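Local coordinates for protein aromatic amino acid exporter YddG (Starkeya novella, PDB 5I20) that exports amino acids of many kinds, among them threonine, methionine, lysine and glutamate, across the bacterial inner membrane through a large central cavity, at residues A6-G10 against T227-G231; T39-G44 against V221-Y226. All blocks are in the same frame, centred on the assembly; numbering follows the deposited sequence.

Interaction 1: residues A6-G10 against T227-G231; sequences ATLIG and TWDIG. With OLC ((2R)-2,3-dihydroxypropyl (9Z)-octadec-9-enoate), chain H.
Both segments are helical and run nearly antiparallel, their N-to-C directions 146° apart (signed crossing angle -146°) and their axes approaching to 7.3 Å. Ala6 opens the contact: its CB lies 4.1 Å from Ile230 CG2, and its O takes a CA-H...O contact from Gly231 CA at 3.4 Å. Thr7 and Leu8 turn outward, where Thr7 CG2 and Leu8 CD1 each sit 3.7 Å from the OLC lipid chain, at C4 and C7 respectively. This is close glycine-mediated packing of transmembrane helices, here between the two inverted repeats of a DMT transporter. Ile9 (m, t) meets Ile230 (m, t), CG2 to CG2 at 3.8 Å. Thr227 (t) hydrogen-bonds through OG1 to Thr12. The closest CA-CA pair is Gly10 to Gly231, 4.1 Å apart; an ideal CB on Gly231 would lie 2.8 Å from Gly10 CA. Gly10 CA also donates a CA-H...O contact to Thr227 O at 3.2 Å (149° at H), and Gly10 O reaches the edge of the Trp228 ring, 3.7 Å from CE3.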
ATOM      1  N   ALA A   6      10.578   5.658  13.682  1.00 49.01           N
ATOM      2  CA  ALA A   6      10.360   4.710  12.596  1.00 55.35           C
ATOM      3  C   ALA A   6       8.873   4.551  12.283  1.00 53.37           C
ATOM      4  O   ALA A   6       8.485   4.413  11.120  1.00 54.05           O
ATOM      5  CB  ALA A   6      10.975   3.368  12.943  1.00 48.14           C
ATOM      6  N   THR A   7       8.044   4.576  13.322  1.00 45.39           N
ATOM      7  CA  THR A   7       6.601   4.518  13.132  1.00 49.74           C
ATOM      8  C   THR A   7       6.119   5.767  12.389  1.00 47.17           C
ATOM      9  O   THR A   7       5.330   5.671  11.452  1.00 45.41           O
ATOM     10  CB  THR A   7       5.849   4.386  14.470  1.00 48.86           C
ATOM     11  OG1 THR A   7       6.353   3.257  15.191  1.00 48.01           O
ATOM     12  CG2 THR A   7       4.357   4.203  14.229  1.00 42.18           C
ATOM     13  N   LEU A   8       6.605   6.933  12.803  1.00 46.78           N
ATOM     14  CA  LEU A   8       6.253   8.182  12.138  1.00 49.14           C
ATOM     15  C   LEU A   8       6.754   8.158  10.695  1.00 48.17           C
ATOM     16  O   LEU A   8       6.067   8.616   9.782  1.00 45.71           O
ATOM     17  CB  LEU A   8       6.833   9.383  12.891  1.00 58.43           C
ATOM     18  CG  LEU A   8       6.123  10.723  12.674  1.00 63.85           C
ATOM     19  CD1 LEU A   8       4.726  10.698  13.286  1.00 67.18           C
ATOM     20  CD2 LEU A   8       6.937  11.886  13.235  1.00 58.10           C
ATOM     21  N   ILE A   9       7.951   7.608  10.502  1.00 45.74           N
ATOM     22  CA  ILE A   9       8.539   7.439   9.176  1.00 50.00           C
ATOM     23  C   ILE A   9       7.674   6.516   8.305  1.00 53.41           C
ATOM     24  O   ILE A   9       7.417   6.809   7.137  1.00 43.16           O
ATOM     25  CB  ILE A   9       9.985   6.886   9.281  1.00 52.59           C
ATOM     26  CG1 ILE A   9      10.928   7.959   9.826  1.00 52.20           C
ATOM     27  CG2 ILE A   9      10.505   6.427   7.938  1.00 51.00           C
ATOM     28  CD1 ILE A   9      12.360   7.490   9.997  1.00 56.75           C
ATOM     29  N   GLY A  10       7.208   5.412   8.881  1.00 50.22           N
ATOM     30  CA  GLY A  10       6.330   4.497   8.169  1.00 41.37           C
ATOM     31  C   GLY A  10       5.031   5.153   7.744  1.00 42.04           C
ATOM     32  O   GLY A  10       4.462   4.823   6.697  1.00 39.62           O
ATOM     33  N   THR A 227      10.307   4.069   3.063  1.00 45.62           N
ATOM     34  CA  THR A 227       9.853   4.590   4.347  1.00 50.97           C
ATOM     35  C   THR A 227       8.914   3.587   5.026  1.00 48.05           C
ATOM     36  O   THR A 227       8.768   3.587   6.246  1.00 56.00           O
ATOM     37  CB  THR A 227       9.157   5.962   4.179  1.00 52.70           C
ATOM     38  OG1 THR A 227       8.824   6.504   5.458  1.00 66.22           O
ATOM     39  CG2 THR A 227       7.897   5.832   3.380  1.00 42.42           C
ATOM     40  N   TRP A 228       8.294   2.724   4.226  1.00 47.20           N
ATOM     41  CA  TRP A 228       7.455   1.648   4.742  1.00 48.21           C
ATOM     42  C   TRP A 228       8.339   0.525   5.274  1.00 48.43           C
ATOM     43  O   TRP A 228       8.039  -0.093   6.297  1.00 46.99           O
ATOM     44  CB  TRP A 228       6.517   1.135   3.647  1.00 48.56           C
ATOM     45  CG  TRP A 228       5.552   0.069   4.070  1.00 48.01           C
ATOM     46  CD1 TRP A 228       5.588  -1.251   3.723  1.00 38.34           C
ATOM     47  CD2 TRP A 228       4.394   0.234   4.900  1.00 47.97           C
ATOM     48  NE1 TRP A 228       4.531  -1.918   4.289  1.00 45.02           N
ATOM     49  CE2 TRP A 228       3.782  -1.032   5.015  1.00 43.86           C
ATOM     50  CE3 TRP A 228       3.818   1.324   5.558  1.00 44.68           C
ATOM     51  CZ2 TRP A 228       2.624  -1.234   5.762  1.00 36.56           C
ATOM     52  CZ3 TRP A 228       2.668   1.120   6.299  1.00 42.45           C
ATOM     53  CH2 TRP A 228       2.085  -0.149   6.396  1.00 36.48           C
ATOM     54  N   ASP A 229       9.440   0.279   4.571  1.00 48.24           N
ATOM     55  CA  ASP A 229      10.418  -0.715   4.993  1.00 50.76           C
ATOM     56  C   ASP A 229      10.987  -0.359   6.364  1.00 51.72           C
ATOM     57  O   ASP A 229      11.158  -1.232   7.219  1.00 49.17           O
ATOM     58  CB  ASP A 229      11.541  -0.834   3.959  1.00 46.97           C
ATOM     59  CG  ASP A 229      12.455  -2.013   4.224  1.00 48.15           C
ATOM     60  OD1 ASP A 229      12.024  -3.164   4.010  1.00 46.88           O
ATOM     61  OD2 ASP A 229      13.613  -1.788   4.634  1.00 59.74           O
ATOM     62  N   ILE A 230      11.266   0.924   6.572  1.00 50.34           N
ATOM     63  CA  ILE A 230      11.783   1.401   7.852  1.00 45.94           C
ATOM     64  C   ILE A 230      10.768   1.189   8.977  1.00 46.53           C
ATOM     65  O   ILE A 230      11.114   0.697  10.051  1.00 45.97           O
ATOM     66  CB  ILE A 230      12.166   2.893   7.785  1.00 52.61           C
ATOM     67  CG1 ILE A 230      13.369   3.085   6.859  1.00 55.89           C
ATOM     68  CG2 ILE A 230      12.471   3.434   9.177  1.00 47.98           C
ATOM     69  CD1 ILE A 230      13.842   4.521   6.752  1.00 49.14           C
ATOM     70  N   GLY A 231       9.515   1.553   8.719  1.00 46.41           N
ATOM     71  CA  GLY A 231       8.455   1.369   9.694  1.00 42.97           C
ATOM     72  C   GLY A 231       8.219  -0.087  10.052  1.00 45.84           C
ATOM     73  O   GLY A 231       7.952  -0.410  11.204  1.00 43.83           O
TER
HETATM   74  C8  OLC H 302      -0.240   9.620  13.469  1.00 60.97           C
HETATM   75  C7  OLC H 302       1.196   9.628  13.069  1.00 62.78           C
HETATM   76  C6  OLC H 302       1.859   8.381  13.547  1.00 65.61           C
HETATM   77  C5  OLC H 302       2.038   8.458  15.024  1.00 68.92           C
HETATM   78  C4  OLC H 302       3.103   7.507  15.449  1.00 68.61           C
HETATM   79  C3  OLC H 302       3.130   7.440  16.937  1.00 71.78           C
HETATM   80  C2  OLC H 302       4.378   6.755  17.377  1.00 72.87           C
HETATM   81  C1  OLC H 302       4.026   5.646  18.307  1.00 76.62           C
HETATM   82  O19 OLC H 302       4.708   4.631  18.332  1.00 76.97           O
HETATM   83  O20 OLC H 302       2.975   5.801  19.180  1.00 77.58           O

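Interaction 2: residues T39-G44 against V221-Y226; sequences TFTIGG and VGIAFY
Segment 39-44 of helix 32-53 packs against a break in the transmembrane passage 209-233: Gly222 and Ile223 form a non-helical link, phi is near -129° at both Val221 and Ile223, and Ile223 N-caps the helix resuming at Ala224. A first-repeat helix thus meets a broken second-repeat helix through glycine. Gly43 and Gly222 set the register, their CA atoms 3.5 Å apart; an ideal CB on Gly43 would fall 2.1 Å from Val221 CG1, so the valine occupies that place. Val221 (chi1 t) points toward the helix, its CG1 3.6 Å from Gly43 CA and 3.7 Å from Thr39 O. The same methyl makes a CH-pi contact over the face of the Phe40 ring, 4.0 Å from its centroid and 13° off the normal. Phe40 (chi1 -90°, chi2 83°) extends to Phe225 (m, chi2 -72°), CZ to CE2 at 3.5 Å, with ring planes at 41°. Tyr226 (m, chi2 -89°) brings its OH round to donate a hydrogen bond to Gly43 O at 2.9 Å; Gly44 CA is 3.5 Å from that OH. Helix 65-88 meets Phe40 and Phe225 through Leu75, while helix 181-199 flanks Phe40 with Cys185 and Tyr226 with Val181 and Ala182.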
ATOM      1  N   THR A  39       7.203   3.239 -13.372  1.00 49.76           N
ATOM      2  CA  THR A  39       7.242   3.882 -12.060  1.00 54.78           C
ATOM      3  C   THR A  39       8.191   3.192 -11.076  1.00 52.03           C
ATOM      4  O   THR A  39       8.777   3.849 -10.215  1.00 50.85           O
ATOM      5  CB  THR A  39       5.832   3.952 -11.433  1.00 55.07           C
ATOM      6  OG1 THR A  39       5.198   2.671 -11.521  1.00 53.74           O
ATOM      7  CG2 THR A  39       4.982   4.983 -12.161  1.00 52.78           C
ATOM      8  N   PHE A  40       8.351   1.878 -11.203  1.00 50.27           N
ATOM      9  CA  PHE A  40       9.232   1.148 -10.295  1.00 55.92           C
ATOM     10  C   PHE A  40      10.694   1.246 -10.712  1.00 59.94           C
ATOM     11  O   PHE A  40      11.589   1.097  -9.880  1.00 62.90           O
ATOM     12  CB  PHE A  40       8.804  -0.317 -10.186  1.00 57.64           C
ATOM     13  CG  PHE A  40       7.811  -0.567  -9.089  1.00 60.07           C
ATOM     14  CD1 PHE A  40       6.459  -0.350  -9.298  1.00 65.71           C
ATOM     15  CD2 PHE A  40       8.231  -0.996  -7.844  1.00 59.87           C
ATOM     16  CE1 PHE A  40       5.545  -0.571  -8.287  1.00 65.58           C
ATOM     17  CE2 PHE A  40       7.322  -1.218  -6.830  1.00 62.63           C
ATOM     18  CZ  PHE A  40       5.979  -1.004  -7.053  1.00 66.32           C
ATOM     19  N   THR A  41      10.936   1.491 -11.996  1.00 56.79           N
ATOM     20  CA  THR A  41      12.286   1.799 -12.451  1.00 55.18           C
ATOM     21  C   THR A  41      12.703   3.137 -11.850  1.00 52.86           C
ATOM     22  O   THR A  41      13.809   3.277 -11.334  1.00 56.79           O
ATOM     23  CB  THR A  41      12.384   1.856 -13.989  1.00 57.68           C
ATOM     24  OG1 THR A  41      12.098   0.562 -14.532  1.00 62.85           O
ATOM     25  CG2 THR A  41      13.777   2.278 -14.423  1.00 51.25           C
ATOM     26  N   ILE A  42      11.800   4.113 -11.905  1.00 52.26           N
ATOM     27  CA  ILE A  42      12.044   5.415 -11.298  1.00 54.17           C
ATOM     28  C   ILE A  42      12.172   5.266  -9.785  1.00 55.87           C
ATOM     29  O   ILE A  42      13.056   5.854  -9.164  1.00 60.15           O
ATOM     30  CB  ILE A  42      10.922   6.421 -11.634  1.00 57.95           C
ATOM     31  CG1 ILE A  42      10.862   6.659 -13.146  1.00 60.41           C
ATOM     32  CG2 ILE A  42      11.138   7.740 -10.900  1.00 56.89           C
ATOM     33  CD1 ILE A  42       9.707   7.533 -13.593  1.00 56.52           C
ATOM     34  N   GLY A  43      11.295   4.456  -9.203  1.00 52.88           N
ATOM     35  CA  GLY A  43      11.320   4.190  -7.778  1.00 50.72           C
ATOM     36  C   GLY A  43      12.608   3.544  -7.313  1.00 54.12           C
ATOM     37  O   GLY A  43      13.189   3.951  -6.306  1.00 53.58           O
ATOM     38  N   GLY A  44      13.054   2.532  -8.050  1.00 51.39           N
ATOM     39  CA  GLY A  44      14.311   1.875  -7.746  1.00 53.33           C
ATOM     40  C   GLY A  44      15.482   2.817  -7.931  1.00 54.77           C
ATOM     41  O   GLY A  44      16.487   2.717  -7.229  1.00 56.09           O
ATOM     42  N   VAL A 221       6.240   5.401  -4.763  1.00 67.75           N
ATOM     43  CA  VAL A 221       7.110   4.257  -5.008  1.00 69.15           C
ATOM     44  C   VAL A 221       8.534   4.533  -4.532  1.00 75.48           C
ATOM     45  O   VAL A 221       9.065   3.818  -3.679  1.00 78.54           O
ATOM     46  CB  VAL A 221       7.144   3.877  -6.503  1.00 63.04           C
ATOM     47  CG1 VAL A 221       8.180   2.795  -6.748  1.00 61.59           C
ATOM     48  CG2 VAL A 221       5.771   3.420  -6.975  1.00 56.83           C
ATOM     49  N   GLY A 222       9.141   5.582  -5.077  1.00 84.52           N
ATOM     50  CA  GLY A 222      10.535   5.896  -4.812  1.00 90.10           C
ATOM     51  C   GLY A 222      10.860   6.332  -3.397  1.00 86.53           C
ATOM     52  O   GLY A 222      12.028   6.442  -3.032  1.00 97.32           O
ATOM     53  N   ILE A 223       9.833   6.591  -2.600  1.00 70.12           N
ATOM     54  CA  ILE A 223      10.043   6.953  -1.206  1.00 60.38           C
ATOM     55  C   ILE A 223       9.190   6.077  -0.296  1.00 58.83           C
ATOM     56  O   ILE A 223       9.657   5.603   0.740  1.00 57.69           O
ATOM     57  CB  ILE A 223       9.720   8.440  -0.950  1.00 53.39           C
ATOM     58  CG1 ILE A 223      10.698   9.338  -1.710  1.00 56.06           C
ATOM     59  CG2 ILE A 223       9.782   8.753   0.536  1.00 48.35           C
ATOM     60  CD1 ILE A 223      10.403  10.814  -1.567  1.00 58.48           C
ATOM     61  N   ALA A 224       7.947   5.847  -0.708  1.00 52.64           N
ATOM     62  CA  ALA A 224       6.970   5.135   0.107  1.00 45.54           C
ATOM     63  C   ALA A 224       7.407   3.720   0.484  1.00 43.30           C
ATOM     64  O   ALA A 224       7.202   3.293   1.613  1.00 46.99           O
ATOM     65  CB  ALA A 224       5.635   5.094  -0.603  1.00 40.37           C
ATOM     66  N   PHE A 225       8.008   2.989  -0.446  1.00 42.74           N
ATOM     67  CA  PHE A 225       8.408   1.618  -0.144  1.00 41.13           C
ATOM     68  C   PHE A 225       9.607   1.576   0.796  1.00 43.10           C
ATOM     69  O   PHE A 225       9.746   0.650   1.594  1.00 45.25           O
ATOM     70  CB  PHE A 225       8.704   0.843  -1.429  1.00 41.27           C
ATOM     71  CG  PHE A 225       7.469   0.477  -2.198  1.00 46.85           C
ATOM     72  CD1 PHE A 225       6.607  -0.499  -1.725  1.00 42.84           C
ATOM     73  CD2 PHE A 225       7.159   1.119  -3.384  1.00 50.54           C
ATOM     74  CE1 PHE A 225       5.462  -0.832  -2.425  1.00 48.84           C
ATOM     75  CE2 PHE A 225       6.018   0.789  -4.090  1.00 52.14           C
ATOM     76  CZ  PHE A 225       5.168  -0.188  -3.609  1.00 49.18           C
ATOM     77  N   TYR A 226      10.465   2.586   0.716  1.00 44.07           N
ATOM     78  CA  TYR A 226      11.624   2.646   1.599  1.00 49.07           C
ATOM     79  C   TYR A 226      11.217   3.103   2.995  1.00 45.80           C
ATOM     80  O   TYR A 226      11.712   2.582   3.993  1.00 46.70           O
ATOM     81  CB  TYR A 226      12.693   3.576   1.024  1.00 49.83           C
ATOM     82  CG  TYR A 226      13.100   3.205  -0.382  1.00 55.04           C
ATOM     83  CD1 TYR A 226      14.135   2.305  -0.616  1.00 59.30           C
ATOM     84  CD2 TYR A 226      12.440   3.743  -1.479  1.00 57.07           C
ATOM     85  CE1 TYR A 226      14.503   1.962  -1.902  1.00 60.11           C
ATOM     86  CE2 TYR A 226      12.802   3.403  -2.766  1.00 60.60           C
ATOM     87  CZ  TYR A 226      13.832   2.512  -2.972  1.00 59.90           C
ATOM     88  OH  TYR A 226      14.190   2.176  -4.254  1.00 62.99           O
TER

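Overall arrangement
From the N terminus, the chain passes first through 6-10 on helix 3-17 and then through 39-44 on helix 32-53, both in the first EamA-like repeat. It meets their partners only in the second repeat, where 221-226 and 227-231 follow one another without a gap. Interaction 2 closes a loop with 176 residues between its segments, nested inside the loop of 216 residues closed by interaction 1. Their centres are 15 Å apart, and they touch only through this sequence continuity. Helix 224-234 serves both: its start, with the preceding bend, is joined to helix 32-53, and its later part to helix 3-17, so two first-repeat helices are tied to one transmembrane passage of the second.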